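Amidohydrolase (Xanthomonas campestris pv. campestris, PDB 4DZH) probably deaminates adenosine-type nucleosides such as 5'-methylthioadenosine, as a zinc-dependent amidohydrolase of the ATZ/TRZ family. Local coordinates at residues 77-83 with 135-140; 124-128 with 322-326. All coordinates share one frame; numbering follows the deposited sequence.

In the fold
Two buried contacts, their centres about 10 Å apart, lie near the centre of a chain built on the TIM-barrel fold. Along the chain their segments interleave: 77-83 and 124-128 come first, then 135-140, and 322-326 follows almost two hundred residues later. Helix 114-130, which supplies one half of contact 2, runs directly into strand 133-139 of contact 1, as expected of a beta-alpha-beta crossover between strands 69-80 and 133-139. Side chains also join the two: Asn-82 packs on Ala-124, Met-128 and Leu-324, and Met-128 reaches Val-136. Contact 1 carries two zinc ligands, while contact 2 joins the helix to a magnesium-binding loop.

Contact 1: 77-83 with 135-140; sequences NAHTHNP and CVNENY. With ZN (zinc ion), chain E.
The ring of Tyr-140 takes Pro-83 over one face, a CH-pi contact with CB of Pro-83 4.2 Å from the ring centroid, while CB of His-81 approaches obliquely. The His-81 ring is gripped at its edges: ND1 donates to Asn-139 O at 2.7 Å, in the planes of both ring and carbonyl and nearly straight at 170°, and NE2 binds zinc. This bond and the zinc together fix the ring's rotation; with hydrogen on ND1, the NE2 lone pair is directed at the metal. His-79 also offers NE2 to zinc, at 2.1 Å, its first torsion (chi1 -174°) carrying the ring out beside the carbonyl carbon to where NE2 meets the ion. ND2 of Asn-139 meets the His-79 edge near CE1, the amide almost perpendicular to the ring. His-228, Asp-316 and a water complete the site; His-226 bonds ND1 of His-79. The two histidines form the HxH pair characteristic of the amidohydrolase superfamily.

Glu-138 folds its carboxylate back through a bend at chi2 (58°). Its OE2 receives Asn-82 N on the syn lone pair at 2.8 Å, whereas Thr-80 OG1 donates to OE1 from above the carboxylate plane at 2.7 Å. Tyr-150 also bonds OE1, so both buried oxygens are engaged and the turn after His-81 is pinned.

The strands that carry these groups run parallel. Asn-77 pairs with Val-136 and Thr-80 with Glu-138, the shift of one residue making a beta bulge. Beside it, Asn-137 ND2 reaches Ala-78 O at 3.0 Å from above the carbonyl plane.

Strand 156-163 flanks strand 133-139 on its other edge, helix 114-130 packs against Asn-82, Pro-83 and Val-136, and strand 225-229 meets Asn-137 and Asn-139.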
loop_
_atom_site.group_PDB
_atom_site.type_symbol
_atom_site.label_atom_id
_atom_site.label_comp_id
_atom_site.label_asym_id
_atom_site.label_seq_id
_atom_site.Cartn_x
_atom_site.Cartn_y
_atom_site.Cartn_z
ATOM N N ASN A 77 -4.056 -9.570 -12.542
ATOM C CA ASN A 77 -3.550 -8.233 -12.743
ATOM C C ASN A 77 -3.901 -7.842 -14.166
ATOM O O ASN A 77 -3.258 -8.275 -15.113
ATOM C CB ASN A 77 -2.014 -8.224 -12.525
ATOM C CG ASN A 77 -1.408 -6.813 -12.581
ATOM O OD1 ASN A 77 -1.958 -5.871 -13.224
ATOM N ND2 ASN A 77 -0.230 -6.647 -11.959
ATOM N N ALA A 78 -4.939 -7.029 -14.303
ATOM C CA ALA A 78 -5.571 -6.839 -15.607
ATOM C C ALA A 78 -4.945 -5.737 -16.454
ATOM O O ALA A 78 -5.545 -5.341 -17.488
ATOM C CB ALA A 78 -7.102 -6.583 -15.388
ATOM N N HIS A 79 -3.758 -5.231 -16.079
ATOM C CA HIS A 79 -3.016 -4.314 -16.948
ATOM C C HIS A 79 -1.541 -4.244 -16.600
ATOM O O HIS A 79 -1.165 -3.627 -15.615
ATOM C CB HIS A 79 -3.574 -2.888 -16.882
ATOM C CG HIS A 79 -2.924 -1.963 -17.874
ATOM N ND1 HIS A 79 -3.014 -2.164 -19.235
ATOM C CD2 HIS A 79 -2.114 -0.888 -17.711
ATOM C CE1 HIS A 79 -2.348 -1.208 -19.867
ATOM N NE2 HIS A 79 -1.789 -0.414 -18.968
ATOM N N THR A 80 -0.706 -4.891 -17.420
ATOM C CA THR A 80 0.740 -4.869 -17.160
ATOM C C THR A 80 1.575 -4.446 -18.366
ATOM O O THR A 80 1.186 -4.611 -19.526
ATOM C CB THR A 80 1.266 -6.252 -16.685
ATOM O OG1 THR A 80 0.914 -7.256 -17.664
ATOM C CG2 THR A 80 0.609 -6.612 -15.336
ATOM N N HIS A 81 2.767 -3.921 -18.079
ATOM C CA HIS A 81 3.835 -3.737 -19.063
ATOM C C HIS A 81 5.046 -4.373 -18.393
ATOM O O HIS A 81 5.931 -3.675 -17.897
ATOM C CB HIS A 81 4.110 -2.245 -19.348
ATOM C CG HIS A 81 2.898 -1.453 -19.749
ATOM N ND1 HIS A 81 2.212 -1.694 -20.925
ATOM C CD2 HIS A 81 2.267 -0.421 -19.142
ATOM C CE1 HIS A 81 1.201 -0.845 -21.024
ATOM N NE2 HIS A 81 1.195 -0.083 -19.940
ATOM N N ASN A 82 5.050 -5.697 -18.345
ATOM C CA ASN A 82 5.930 -6.356 -17.377
ATOM C C ASN A 82 7.473 -6.244 -17.575
ATOM O O ASN A 82 8.207 -6.236 -16.581
ATOM C CB ASN A 82 5.437 -7.803 -17.089
ATOM C CG ASN A 82 4.462 -7.860 -15.904
ATOM O OD1 ASN A 82 4.352 -6.906 -15.085
ATOM N ND2 ASN A 82 3.776 -8.999 -15.769
ATOM N N PRO A 83 7.949 -6.104 -18.820
ATOM C CA PRO A 83 9.395 -5.876 -18.971
ATOM C C PRO A 83 9.859 -4.609 -18.247
ATOM O O PRO A 83 11.038 -4.466 -17.966
ATOM C CB PRO A 83 9.572 -5.730 -20.489
ATOM C CG PRO A 83 8.493 -6.615 -21.047
ATOM C CD PRO A 83 7.295 -6.353 -20.115
ATOM N N CYS A 135 -2.328 -14.428 -13.092
ATOM C CA CYS A 135 -2.743 -14.136 -14.468
ATOM C C CYS A 135 -2.497 -12.649 -14.763
ATOM O O CYS A 135 -2.703 -11.813 -13.874
ATOM C CB CYS A 135 -4.239 -14.434 -14.578
ATOM S SG CYS A 135 -4.924 -14.383 -16.280
ATOM N N VAL A 136 -2.113 -12.345 -16.016
ATOM C CA VAL A 136 -1.921 -10.956 -16.413
ATOM C C VAL A 136 -2.595 -10.690 -17.718
ATOM O O VAL A 136 -2.885 -11.633 -18.487
ATOM C CB VAL A 136 -0.428 -10.596 -16.628
ATOM C CG1 VAL A 136 0.250 -10.543 -15.326
ATOM C CG2 VAL A 136 0.275 -11.587 -17.587
ATOM N N ASN A 137 -2.854 -9.393 -17.923
ATOM C CA ASN A 137 -3.289 -8.860 -19.215
ATOM C C ASN A 137 -2.115 -8.014 -19.671
ATOM O O ASN A 137 -2.013 -6.817 -19.309
ATOM C CB ASN A 137 -4.500 -7.974 -19.011
ATOM C CG ASN A 137 -5.114 -7.512 -20.311
ATOM O OD1 ASN A 137 -4.914 -8.108 -21.378
ATOM N ND2 ASN A 137 -5.937 -6.495 -20.214
ATOM N N GLU A 138 -1.235 -8.642 -20.469
ATOM C CA GLU A 138 0.055 -8.066 -20.839
ATOM C C GLU A 138 -0.046 -7.152 -22.064
ATOM O O GLU A 138 -0.781 -7.417 -23.015
ATOM C CB GLU A 138 1.018 -9.219 -21.192
ATOM C CG GLU A 138 2.466 -8.761 -21.375
ATOM C CD GLU A 138 3.052 -8.058 -20.138
ATOM O OE1 GLU A 138 2.907 -8.522 -18.954
ATOM O OE2 GLU A 138 3.728 -7.054 -20.368
ATOM N N ASN A 139 0.738 -6.060 -22.035
ATOM C CA ASN A 139 0.665 -5.102 -23.132
ATOM C C ASN A 139 2.087 -4.603 -23.414
ATOM O O ASN A 139 2.543 -3.645 -22.792
ATOM C CB ASN A 139 -0.268 -3.970 -22.650
ATOM C CG ASN A 139 -0.573 -2.939 -23.706
ATOM O OD1 ASN A 139 0.165 -2.756 -24.645
ATOM N ND2 ASN A 139 -1.681 -2.201 -23.507
ATOM N N TYR A 140 2.823 -5.292 -24.294
ATOM C CA TYR A 140 4.203 -4.881 -24.570
ATOM C C TYR A 140 4.698 -5.371 -25.943
ATOM O O TYR A 140 4.092 -6.277 -26.574
ATOM C CB TYR A 140 5.196 -5.321 -23.492
ATOM C CG TYR A 140 6.343 -4.311 -23.287
ATOM C CD1 TYR A 140 6.104 -3.055 -22.698
ATOM C CD2 TYR A 140 7.650 -4.603 -23.715
ATOM C CE1 TYR A 140 7.119 -2.163 -22.521
ATOM C CE2 TYR A 140 8.669 -3.697 -23.552
ATOM C CZ TYR A 140 8.406 -2.483 -22.948
ATOM O OH TYR A 140 9.428 -1.566 -22.761
HETATM ZN ZN ZN E . -0.366 1.018 -19.425
HETATM O O HOH W 1 -0.557 2.960 -18.890
#

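Contact 2: 124-128 with 322-326; sequences AIAEM and NDLDM. With MG (magnesium ion), chain B.
One direct hydrogen bond joins helix and loop: Leu-324 N donates to Glu-127 OE2 at 2.8 Å, nearly straight (164°) but from above the carboxylate plane. An extended chain, with chi1 at 180°, carries the glutamate out to the loop. Salt bridges from Arg-407 to OE2 and from Arg-88 to OE1 hold the carboxylate, and probably favour its charged form in this buried setting. Water 2 lies between the backbone oxygens Glu-127 O and Leu-324 O, within hydrogen-bonding distance of each.

Apolar contact centres on Leu-324, whose side chain crosses that of Glu-127 at about a right angle. Its CD1 lies 3.6 Å from Ala-124 CB and 4.0 Å from Met-128 CG. Leu-389 of the second subunit packs on Glu-127.

Metal binding falls to Asp-323, which turns its OD1 to magnesium at 2.1 Å, away from the helix. Three waters, Asn-321 and Glu-289 complete six ligands. Water 3 also donates to Asp-323 OD2, and water 4 to Asp-325 O, coupling the loop backbone to the ion.

Asp-325 then caps helix 326-341 through Ser-328 N, while Met-128, on helix 114-130, packs against strand 133-139 and helix 143-152.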
loop_
_atom_site.group_PDB
_atom_site.type_symbol
_atom_site.label_atom_id
_atom_site.label_comp_id
_atom_site.label_asym_id
_atom_site.label_seq_id
_atom_site.Cartn_x
_atom_site.Cartn_y
_atom_site.Cartn_z
ATOM N N ALA A 124 9.155 -10.216 -13.589
ATOM C CA ALA A 124 7.779 -9.951 -13.193
ATOM C C ALA A 124 7.037 -11.207 -12.730
ATOM O O ALA A 124 6.292 -11.177 -11.727
ATOM C CB ALA A 124 7.017 -9.279 -14.333
ATOM N N ILE A 125 7.270 -12.328 -13.430
ATOM C CA ILE A 125 6.607 -13.570 -13.063
ATOM C C ILE A 125 6.985 -13.969 -11.620
ATOM O O ILE A 125 6.124 -14.302 -10.801
ATOM C CB ILE A 125 6.960 -14.681 -14.059
ATOM C CG1 ILE A 125 6.291 -14.431 -15.406
ATOM C CG2 ILE A 125 6.605 -16.063 -13.447
ATOM C CD1 ILE A 125 6.827 -15.354 -16.512
ATOM N N ALA A 126 8.267 -13.845 -11.264
ATOM C CA ALA A 126 8.672 -14.114 -9.878
ATOM C C ALA A 126 7.954 -13.165 -8.885
ATOM O O ALA A 126 7.453 -13.599 -7.839
ATOM C CB ALA A 126 10.202 -14.007 -9.766
ATOM N N GLU A 127 7.947 -11.865 -9.196
ATOM C CA GLU A 127 7.306 -10.906 -8.313
ATOM C C GLU A 127 5.804 -11.155 -8.183
ATOM O O GLU A 127 5.230 -11.061 -7.073
ATOM C CB GLU A 127 7.571 -9.463 -8.778
ATOM C CG GLU A 127 6.894 -8.448 -7.836
ATOM C CD GLU A 127 7.222 -7.012 -8.140
ATOM O OE1 GLU A 127 8.068 -6.732 -8.999
ATOM O OE2 GLU A 127 6.581 -6.159 -7.480
ATOM N N MET A 128 5.185 -11.543 -9.302
ATOM C CA MET A 128 3.739 -11.767 -9.312
ATOM C C MET A 128 3.402 -12.989 -8.495
ATOM O O MET A 128 2.554 -12.919 -7.634
ATOM C CB MET A 128 3.191 -11.874 -10.723
ATOM C CG MET A 128 3.233 -10.525 -11.424
ATOM S SD MET A 128 2.409 -10.576 -13.039
ATOM C CE MET A 128 3.492 -11.739 -13.928
ATOM N N ASN A 322 5.689 1.660 -7.812
ATOM C CA ASN A 322 6.589 1.015 -8.785
ATOM C C ASN A 322 6.678 -0.489 -8.534
ATOM O O ASN A 322 7.721 -1.125 -8.835
ATOM C CB ASN A 322 7.965 1.630 -8.587
ATOM C CG ASN A 322 8.037 3.016 -9.151
ATOM O OD1 ASN A 322 7.171 3.427 -9.920
ATOM N ND2 ASN A 322 9.051 3.759 -8.749
ATOM N N ASP A 323 5.631 -1.073 -7.937
ATOM C CA ASP A 323 5.636 -2.534 -7.731
ATOM C C ASP A 323 4.492 -3.208 -8.481
ATOM O O ASP A 323 3.671 -2.560 -9.154
ATOM C CB ASP A 323 5.650 -2.910 -6.260
ATOM C CG ASP A 323 4.514 -2.272 -5.474
ATOM O OD1 ASP A 323 3.455 -1.999 -6.082
ATOM O OD2 ASP A 323 4.646 -2.135 -4.237
ATOM N N LEU A 324 4.466 -4.542 -8.420
ATOM C CA LEU A 324 3.378 -5.334 -9.047
ATOM C C LEU A 324 2.512 -5.920 -7.949
ATOM O O LEU A 324 2.034 -7.058 -8.040
ATOM C CB LEU A 324 3.951 -6.499 -9.879
ATOM C CG LEU A 324 4.794 -6.008 -11.048
ATOM C CD1 LEU A 324 5.465 -7.222 -11.773
ATOM C CD2 LEU A 324 4.045 -5.068 -12.085
ATOM N N ASP A 325 2.324 -5.169 -6.877
ATOM C CA ASP A 325 1.693 -5.684 -5.674
ATOM C C ASP A 325 0.186 -5.511 -5.799
ATOM O O ASP A 325 -0.329 -4.373 -5.608
ATOM C CB ASP A 325 2.219 -4.883 -4.461
ATOM C CG ASP A 325 1.608 -5.331 -3.110
ATOM O OD1 ASP A 325 0.604 -6.083 -3.127
ATOM O OD2 ASP A 325 2.127 -4.906 -2.053
ATOM N N MET A 326 -0.522 -6.585 -6.130
ATOM C CA MET A 326 -1.983 -6.474 -6.249
ATOM C C MET A 326 -2.669 -6.365 -4.907
ATOM O O MET A 326 -3.801 -5.865 -4.845
ATOM C CB MET A 326 -2.555 -7.649 -7.057
ATOM C CG MET A 326 -2.307 -7.522 -8.539
ATOM S SD MET A 326 -3.386 -6.289 -9.322
ATOM C CE MET A 326 -5.008 -7.065 -9.111
HETATM MG MG MG B . 2.087 -0.487 -5.822
HETATM O O HOH W 2 3.237 -9.208 -6.488
HETATM O O HOH W 3 2.120 -1.090 -3.772
HETATM O O HOH W 4 0.674 -1.849 -6.409
HETATM O O HOH W 5 3.553 0.989 -5.222
#